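Local coordinates for putative oxidoreductase (Salmonella enterica subsp. enterica serovar Typhimurium, PDB 3NX4) that binds NADP as a medium-chain oxidoreductase of the YhdH family and probably reduces acryloyl-CoA at the expense of NADPH, at the NADP nicotinamide-adenine-dinucleotide phosphate site and the interface of chains A and B. Coordinates in Å, arbitrary orientation; residue numbers count along the deposited sequence, not the author numbering. Chains: chain A/B, Putative oxidoreductase.

Contact 1: the NADP nicotinamide-adenine-dinucleotide phosphate site. Residues chain A 41, 126, 130, 154, 156-159, 178-180, 198, 218-219, 240-244, 265-267, 313; chain B 256. With NAP (NADP nicotinamide-adenine-dinucleotide phosphate), chain C.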
# COMPACT_ATOMS: atom_id res chain seq x y z
N TYR A 41 -7.78 22.37 0.06
CA TYR A 41 -6.37 22.65 -0.17
C TYR A 41 -6.13 22.84 -1.67
O TYR A 41 -5.42 23.75 -2.09
CB TYR A 41 -5.50 21.53 0.39
CG TYR A 41 -4.02 21.84 0.40
CD1 TYR A 41 -3.18 21.34 -0.59
CD2 TYR A 41 -3.47 22.67 1.38
CE1 TYR A 41 -1.83 21.64 -0.59
CE2 TYR A 41 -2.12 22.97 1.38
CZ TYR A 41 -1.30 22.45 0.39
OH TYR A 41 0.04 22.76 0.39
N THR A 126 -15.02 17.99 -0.68
CA THR A 126 -14.00 17.02 -1.07
C THR A 126 -13.20 16.51 0.13
O THR A 126 -12.87 15.34 0.20
CB THR A 126 -13.05 17.62 -2.13
OG1 THR A 126 -13.72 17.65 -3.39
CG2 THR A 126 -11.81 16.76 -2.29
N THR A 130 -13.19 12.62 1.02
CA THR A 130 -11.88 11.97 1.09
C THR A 130 -11.61 11.27 2.44
O THR A 130 -11.09 10.15 2.48
CB THR A 130 -10.77 12.99 0.79
OG1 THR A 130 -11.00 13.57 -0.50
CG2 THR A 130 -9.40 12.32 0.81
N GLY A 154 -1.75 15.88 9.75
CA GLY A 154 -2.41 17.11 9.33
C GLY A 154 -3.80 17.22 9.95
O GLY A 154 -4.75 17.63 9.30
N SER A 156 -5.67 18.95 12.08
CA SER A 156 -6.56 20.10 12.29
C SER A 156 -7.14 20.63 10.97
O SER A 156 -7.97 21.54 10.99
CB SER A 156 -5.81 21.22 13.01
OG SER A 156 -4.80 21.76 12.18
N GLY A 157 -6.71 20.06 9.84
CA GLY A 157 -7.18 20.51 8.54
C GLY A 157 -8.54 19.95 8.16
O GLY A 157 -9.23 19.36 9.00
N GLY A 158 -8.95 20.13 6.91
CA GLY A 158 -10.25 19.65 6.46
C GLY A 158 -10.43 18.14 6.46
O GLY A 158 -11.40 17.61 7.02
N VAL A 159 -9.53 17.44 5.79
CA VAL A 159 -9.61 15.97 5.76
C VAL A 159 -9.38 15.44 7.19
O VAL A 159 -10.11 14.57 7.69
CB VAL A 159 -8.54 15.37 4.80
CG1 VAL A 159 -8.49 13.84 4.94
CG2 VAL A 159 -8.83 15.77 3.34
N SER A 178 -0.31 17.25 14.99
CA SER A 178 -0.42 18.63 14.51
C SER A 178 0.88 19.38 14.76
O SER A 178 1.54 19.16 15.76
CB SER A 178 -1.59 19.34 15.21
OG SER A 178 -1.67 20.70 14.83
N GLY A 179 1.23 20.29 13.87
CA GLY A 179 2.41 21.12 14.08
C GLY A 179 2.05 22.44 14.76
O GLY A 179 2.88 23.34 14.86
N ARG A 180 0.81 22.57 15.23
CA ARG A 180 0.38 23.81 15.87
C ARG A 180 -0.27 23.57 17.23
O ARG A 180 -1.33 22.95 17.33
CB ARG A 180 -0.61 24.58 14.98
CG ARG A 180 -0.04 25.05 13.64
CD ARG A 180 -1.09 25.81 12.82
NE ARG A 180 -2.17 24.94 12.37
CZ ARG A 180 -3.40 25.34 12.05
NH1 ARG A 180 -3.73 26.63 12.16
NH2 ARG A 180 -4.31 24.46 11.65
N ARG A 198 4.01 17.41 15.43
CA ARG A 198 4.67 17.15 14.16
C ARG A 198 6.19 17.09 14.33
O ARG A 198 6.89 16.40 13.58
CB ARG A 198 4.30 18.26 13.19
CG ARG A 198 4.62 18.00 11.74
CD ARG A 198 3.77 18.95 10.91
NE ARG A 198 4.45 20.18 10.53
CZ ARG A 198 3.83 21.34 10.30
NH1 ARG A 198 2.52 21.46 10.44
NH2 ARG A 198 4.55 22.40 9.95
N THR A 218 -2.38 12.93 5.50
CA THR A 218 -2.66 14.06 4.64
C THR A 218 -1.41 14.90 4.37
O THR A 218 -1.48 15.89 3.67
CB THR A 218 -3.70 14.98 5.28
OG1 THR A 218 -3.10 15.66 6.39
CG2 THR A 218 -4.90 14.19 5.77
N VAL A 219 -0.30 14.52 4.97
CA VAL A 219 0.93 15.29 4.90
C VAL A 219 1.99 14.81 3.92
O VAL A 219 2.65 15.60 3.28
CB VAL A 219 1.57 15.41 6.30
CG1 VAL A 219 2.83 16.24 6.24
CG2 VAL A 219 0.58 15.98 7.28
N CYS A 240 -3.66 10.29 1.38
CA CYS A 240 -4.42 11.11 0.44
C CYS A 240 -3.80 12.48 0.18
O CYS A 240 -4.31 13.24 -0.65
CB CYS A 240 -5.86 11.28 0.93
SG CYS A 240 -5.96 12.36 2.41
N GLY A 241 -2.72 12.82 0.87
CA GLY A 241 -2.23 14.19 0.83
C GLY A 241 -0.76 14.44 0.56
O GLY A 241 0.05 13.51 0.39
N LEU A 242 -0.41 15.72 0.51
CA LEU A 242 0.96 16.16 0.28
C LEU A 242 1.22 17.51 0.94
O LEU A 242 2.10 18.26 0.50
CB LEU A 242 1.24 16.27 -1.22
CG LEU A 242 0.15 16.89 -2.12
CD1 LEU A 242 -0.19 18.30 -1.71
CD2 LEU A 242 0.61 16.86 -3.57
N ALA A 243 0.47 17.82 1.99
CA ALA A 243 0.61 19.13 2.64
C ALA A 243 2.06 19.38 3.07
O ALA A 243 2.51 20.51 3.09
CB ALA A 243 -0.32 19.22 3.84
N GLY A 244 2.78 18.31 3.40
CA GLY A 244 4.16 18.45 3.83
C GLY A 244 5.19 18.26 2.73
O GLY A 244 6.39 18.42 2.97
N VAL A 265 -5.45 7.02 -1.85
CA VAL A 265 -6.86 7.38 -1.96
C VAL A 265 -7.01 8.60 -2.86
O VAL A 265 -6.47 9.66 -2.54
CB VAL A 265 -7.45 7.72 -0.58
CG1 VAL A 265 -8.85 8.31 -0.72
CG2 VAL A 265 -7.47 6.48 0.30
N ASP A 266 -7.70 8.43 -3.98
CA ASP A 266 -8.04 9.54 -4.87
C ASP A 266 -9.53 9.83 -4.77
O ASP A 266 -10.34 8.92 -4.86
CB ASP A 266 -7.72 9.17 -6.33
CG ASP A 266 -8.39 10.12 -7.32
OD1 ASP A 266 -8.07 11.32 -7.29
OD2 ASP A 266 -9.24 9.67 -8.14
N SER A 267 -9.89 11.10 -4.62
CA SER A 267 -11.29 11.48 -4.54
C SER A 267 -11.84 11.94 -5.89
O SER A 267 -13.05 11.98 -6.10
CB SER A 267 -11.47 12.63 -3.55
OG SER A 267 -10.88 13.81 -4.07
N ASN A 313 -1.27 27.76 6.35
CA ASN A 313 -1.59 26.96 7.52
C ASN A 313 -2.06 27.83 8.67
O ASN A 313 -1.59 27.68 9.80
CB ASN A 313 -0.38 26.11 7.93
CG ASN A 313 -0.74 25.06 8.95
OD1 ASN A 313 -1.89 24.64 9.05
ND2 ASN A 313 0.24 24.63 9.73
N ILE B 256 -2.04 9.08 -4.25
CA ILE B 256 -3.12 10.04 -4.06
C ILE B 256 -3.79 10.48 -5.36
O ILE B 256 -4.90 11.00 -5.34
CB ILE B 256 -2.64 11.27 -3.24
CG1 ILE B 256 -1.80 12.20 -4.11
CG2 ILE B 256 -1.87 10.80 -2.03
CD1 ILE B 256 -1.39 13.50 -3.40
PA NAP C . -5.73 21.42 4.98
O1A NAP C . -7.04 21.77 5.55
O2A NAP C . -4.83 22.53 4.61
O5B NAP C . -4.97 20.38 5.94
C5B NAP C . -3.60 20.17 5.75
C4B NAP C . -3.02 20.05 7.16
O4B NAP C . -1.69 19.62 7.06
C3B NAP C . -2.99 21.39 7.89
O3B NAP C . -4.16 21.56 8.67
C2B NAP C . -1.77 21.26 8.78
O2B NAP C . -2.19 20.64 9.97
C1B NAP C . -0.90 20.27 8.04
N9A NAP C . 0.21 20.94 7.32
C8A NAP C . 0.13 22.06 6.53
N7A NAP C . 1.38 22.31 6.05
C5A NAP C . 2.22 21.36 6.51
C6A NAP C . 3.58 21.15 6.34
N6A NAP C . 4.32 21.97 5.59
N1A NAP C . 4.18 20.07 6.95
C2A NAP C . 3.43 19.22 7.73
N3A NAP C . 2.08 19.43 7.91
C4A NAP C . 1.49 20.49 7.31
O3 NAP C . -5.94 20.54 3.65
PN NAP C . -7.10 19.50 3.28
O1N NAP C . -8.12 20.14 2.42
O2N NAP C . -7.52 18.86 4.56
O5D NAP C . -6.22 18.47 2.41
C5D NAP C . -5.18 17.77 3.04
C4D NAP C . -4.27 17.16 1.98
O4D NAP C . -5.00 16.18 1.28
C3D NAP C . -3.83 18.18 0.95
O3D NAP C . -2.50 17.90 0.56
C2D NAP C . -4.76 17.96 -0.21
O2D NAP C . -4.15 18.29 -1.44
C1D NAP C . -4.99 16.47 -0.10
N1N NAP C . -6.26 16.01 -0.69
C2N NAP C . -6.19 15.12 -1.72
C3N NAP C . -7.35 14.62 -2.31
C7N NAP C . -7.23 13.30 -3.04
O7N NAP C . -8.04 13.04 -4.15
N7N NAP C . -6.35 12.42 -2.60
C4N NAP C . -8.59 15.04 -1.84
C5N NAP C . -8.64 15.95 -0.77
C6N NAP C . -7.46 16.42 -0.20
P2B NAP C . -1.51 21.03 11.39
O1X NAP C . -2.40 20.48 12.47
O2X NAP C . -0.14 20.40 11.49
O3X NAP C . -1.42 22.53 11.47
O HOH W 1 -6.36 17.51 6.97
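NADP lies extended across the Rossmann-type nucleotide-binding domain of this medium-chain reductase, gripped by side chains at its adenosine end and largely by backbone groups along the rest. The guanidinium of A:Arg198 spreads over one face of the adenine, with CZ 3.5 Å from the centroid of the six-membered ring C5A-C6A-N1A-C2A-N3A-C4A, a cation-pi contact. On the opposite face, A:Ala243 CB sits over the five-membered ring. In A:Arg198 a bend at chi3 (95°) helps to lay the guanidinium on its face, and the group's in-plane edge meets O2X of the 2'-phosphate, a salt bridge whose hydrogen bond is weak.

Each of the three terminal oxygens of that phosphate has its own partners. A:Ser156 OG and A:Ser178 OG converge on O1X, the latter at 2.5 Å, while A:Gly179 N serves O2X. O3X is held by a salt bridge from A:Arg180 NE at 2.7 Å, close to the guanidinium plane, and takes a hydrogen bond from A:Asn313 ND2 in that residue's amide plane. A:Arg180 also bonds A:Ser156 OG through NH2, and A:Asn313 OD1 lies above the A:Arg180 guanidinium, toward its rim, so the phosphate ligands brace one another. Such a nest would favour NADP over NAD.

At the diphosphate, the glycine loop and the start of helix 158-169 offer N-H groups: A:Gly158 N binds O1A, and A:Val159 N points almost straight (174°) at O2N. A:Tyr41 brings its CD1 within 3.6 Å of the ribose C3D.

The nicotinamide amide is fixed in rotation: N7N donates to the carbonyls of A:Cys240, on a lone pair, and A:Val265. A:Thr126 and A:Thr130 approach C4N, the carbon that exchanges hydride, from opposite sides of the ring plane, joined by a hydrogen bond from A:Thr130 OG1 to A:Thr126 O. B:Ile256 of the partner chain crosses A:Leu242 at about a right angle, its CD1 3.9 Å from A:Leu242 CD2. A:Ser267 grips O7N twice, through N at 2.7 Å and through OG at 2.9 Å.

Contact 2: the interface of chains A and B. Residues chain A 220, 224, 241-242, 246-249; chain B 206, 250-253, 255-256.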
# COMPACT_ATOMS: atom_id res chain seq x y z
N GLY A 220 2.16 13.50 3.83
CA GLY A 220 3.17 12.94 2.96
C GLY A 220 4.56 13.21 3.49
O GLY A 220 4.75 13.50 4.66
N LEU A 224 4.86 11.03 6.67
CA LEU A 224 4.34 9.78 6.16
C LEU A 224 5.40 8.70 6.28
O LEU A 224 5.09 7.58 6.65
CB LEU A 224 3.89 9.92 4.72
CG LEU A 224 3.49 8.64 3.98
CD1 LEU A 224 2.46 7.88 4.76
CD2 LEU A 224 3.00 8.97 2.59
N GLY A 241 -2.72 12.82 0.87
CA GLY A 241 -2.23 14.19 0.83
C GLY A 241 -0.76 14.44 0.56
O GLY A 241 0.05 13.51 0.39
N LEU A 242 -0.41 15.72 0.51
CA LEU A 242 0.96 16.16 0.28
C LEU A 242 1.22 17.51 0.94
O LEU A 242 2.10 18.26 0.50
CB LEU A 242 1.24 16.27 -1.22
CG LEU A 242 0.15 16.89 -2.12
CD1 LEU A 242 -0.19 18.30 -1.71
CD2 LEU A 242 0.61 16.86 -3.57
N PHE A 246 5.41 16.30 -1.61
CA PHE A 246 4.95 15.16 -2.42
C PHE A 246 5.94 13.99 -2.42
O PHE A 246 5.59 12.88 -2.80
CB PHE A 246 4.67 15.58 -3.86
CG PHE A 246 5.91 15.88 -4.64
CD1 PHE A 246 6.53 14.90 -5.40
CD2 PHE A 246 6.48 17.15 -4.61
CE1 PHE A 246 7.68 15.18 -6.11
CE2 PHE A 246 7.63 17.43 -5.32
CZ PHE A 246 8.23 16.44 -6.07
N ALA A 247 7.18 14.24 -2.01
CA ALA A 247 8.17 13.16 -1.98
C ALA A 247 7.78 12.12 -0.93
O ALA A 247 7.07 12.43 0.03
CB ALA A 247 9.56 13.71 -1.71
N LEU A 248 8.26 10.90 -1.11
CA LEU A 248 8.04 9.82 -0.15
C LEU A 248 9.37 9.12 0.11
O LEU A 248 9.65 8.09 -0.50
CB LEU A 248 6.98 8.85 -0.63
CG LEU A 248 6.64 7.75 0.38
CD1 LEU A 248 6.64 8.29 1.79
CD2 LEU A 248 5.32 7.10 0.05
N PRO A 249 10.19 9.68 0.99
CA PRO A 249 11.51 9.12 1.29
C PRO A 249 11.41 8.02 2.32
O PRO A 249 11.68 8.24 3.50
CB PRO A 249 12.25 10.32 1.88
CG PRO A 249 11.19 11.11 2.53
CD PRO A 249 9.96 10.96 1.69
N PRO B 206 7.51 11.25 -11.20
CA PRO B 206 6.57 10.84 -10.16
C PRO B 206 5.45 10.00 -10.76
O PRO B 206 5.02 9.04 -10.14
CB PRO B 206 6.02 12.17 -9.67
CG PRO B 206 7.12 13.10 -9.89
CD PRO B 206 7.71 12.70 -11.20
N THR B 250 10.40 7.06 -3.61
CA THR B 250 9.19 7.28 -4.39
C THR B 250 8.48 8.57 -4.00
O THR B 250 9.02 9.40 -3.29
CB THR B 250 8.22 6.08 -4.26
OG1 THR B 250 7.18 6.19 -5.23
CG2 THR B 250 7.63 6.02 -2.88
N THR B 251 7.27 8.74 -4.52
CA THR B 251 6.41 9.86 -4.20
C THR B 251 5.00 9.39 -3.91
O THR B 251 4.64 8.26 -4.19
CB THR B 251 6.33 10.84 -5.36
OG1 THR B 251 5.31 10.39 -6.27
CG2 THR B 251 7.66 10.94 -6.07
N VAL B 252 4.20 10.28 -3.33
CA VAL B 252 2.82 9.97 -2.99
C VAL B 252 1.90 10.05 -4.20
O VAL B 252 0.72 9.74 -4.10
CB VAL B 252 2.28 10.95 -1.94
CG1 VAL B 252 3.06 10.85 -0.65
CG2 VAL B 252 2.30 12.37 -2.48
N MSE B 253 2.44 10.50 -5.33
CA MSE B 253 1.59 10.76 -6.50
C MSE B 253 0.83 9.54 -7.04
O MSE B 253 -0.37 9.64 -7.32
CB MSE B 253 2.38 11.45 -7.62
CG MSE B 253 2.99 12.78 -7.22
SE MSE B 253 1.70 14.01 -6.40
CE MSE B 253 2.31 15.66 -7.25
N PHE B 255 -0.13 7.19 -5.39
CA PHE B 255 -1.10 6.84 -4.36
C PHE B 255 -2.30 7.78 -4.34
O PHE B 255 -3.44 7.34 -4.41
CB PHE B 255 -0.40 6.79 -3.00
CG PHE B 255 0.75 5.83 -2.99
CD1 PHE B 255 0.52 4.46 -2.87
CD2 PHE B 255 2.05 6.28 -3.16
CE1 PHE B 255 1.57 3.56 -2.89
CE2 PHE B 255 3.12 5.38 -3.19
CZ PHE B 255 2.88 4.02 -3.04
N ILE B 256 -2.04 9.08 -4.25
CA ILE B 256 -3.12 10.04 -4.06
C ILE B 256 -3.79 10.48 -5.36
O ILE B 256 -4.90 11.00 -5.34
CB ILE B 256 -2.64 11.27 -3.24
CG1 ILE B 256 -1.80 12.20 -4.11
CG2 ILE B 256 -1.87 10.80 -2.03
CD1 ILE B 256 -1.39 13.50 -3.40
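Antiparallel pairing of strand 247-251 from each chain extends the sheet of one Rossmann-type domain into the other, a dimer arrangement familiar among medium-chain dehydrogenases/reductases and plausibly the biological one here. The innermost contacts are backbone bonds. B:Val252 N donates to A:Phe246 O at 3.0 Å, approaching nearly along the C=O axis (167°). The next bond runs the other way, from A:Leu248 N to B:Thr250 O at 2.8 Å, with the donor above the carbonyl plane; its return from B:Thr250 N to A:Leu248 O is weak.

Around this core the side chains lie alongside one another. A:Leu248, with CG anti to the backbone N (chi1 -176°), points the same way as B:Thr250, whose methyl CG2 comes to 3.7 Å from A:Leu248 CB. A:Phe246 and B:Thr251 are likewise parallel, the ring carbon A:Phe246 CD1 meeting B:Thr251 CB at 4.1 Å.

B:Val252 splits its two branches. CG1 crosses obliquely to touch A:Leu224 CD2 of helix 221-229 at 3.7 Å, whereas CG2 leans on A:Phe246 CA at 3.8 Å. Its neighbour B:Met253, a selenomethionine, is bent at chi2 and chi3, which helps carry the methyl CE to 4.1 Å from A:Phe246 CB while SE faces A:Leu242 CD2. These apolar contacts flank the backbone pairing.

Behind this first shell, bonds within chain B fix the turn from strand to helix. B:Thr251 OG1 stands between its backbone N and carbonyl carbon (chi1 85°) and accepts the N-H of B:Met253, the first residue of helix 253-258, in the manner of a helix N-cap. That bond ties the end of the paired strand to the helix. Farther along the same helix, the ring of B:Phe255 turns its edge, in plane, to B:Thr251 O and B:Val252 CA.

About 12 Å separates the C-alpha centres of contact 1 and contact 2, and A:Gly241, A:Leu242 and B:Ile256 belong to both. The stretch 241-242, just after strand 235-239, therefore serves the cofactor with one side and the partner chain with the other, while helix 253-258 of chain B, anchored beside the paired strands, brings B:Ile256 to the nicotinamide end of the pocket. Each NADP site is thus completed by the other subunit, and the two-fold axis repeats this in reverse. Dimer assembly could help shape the nicotinamide pocket, although the structure alone does not show any coupling.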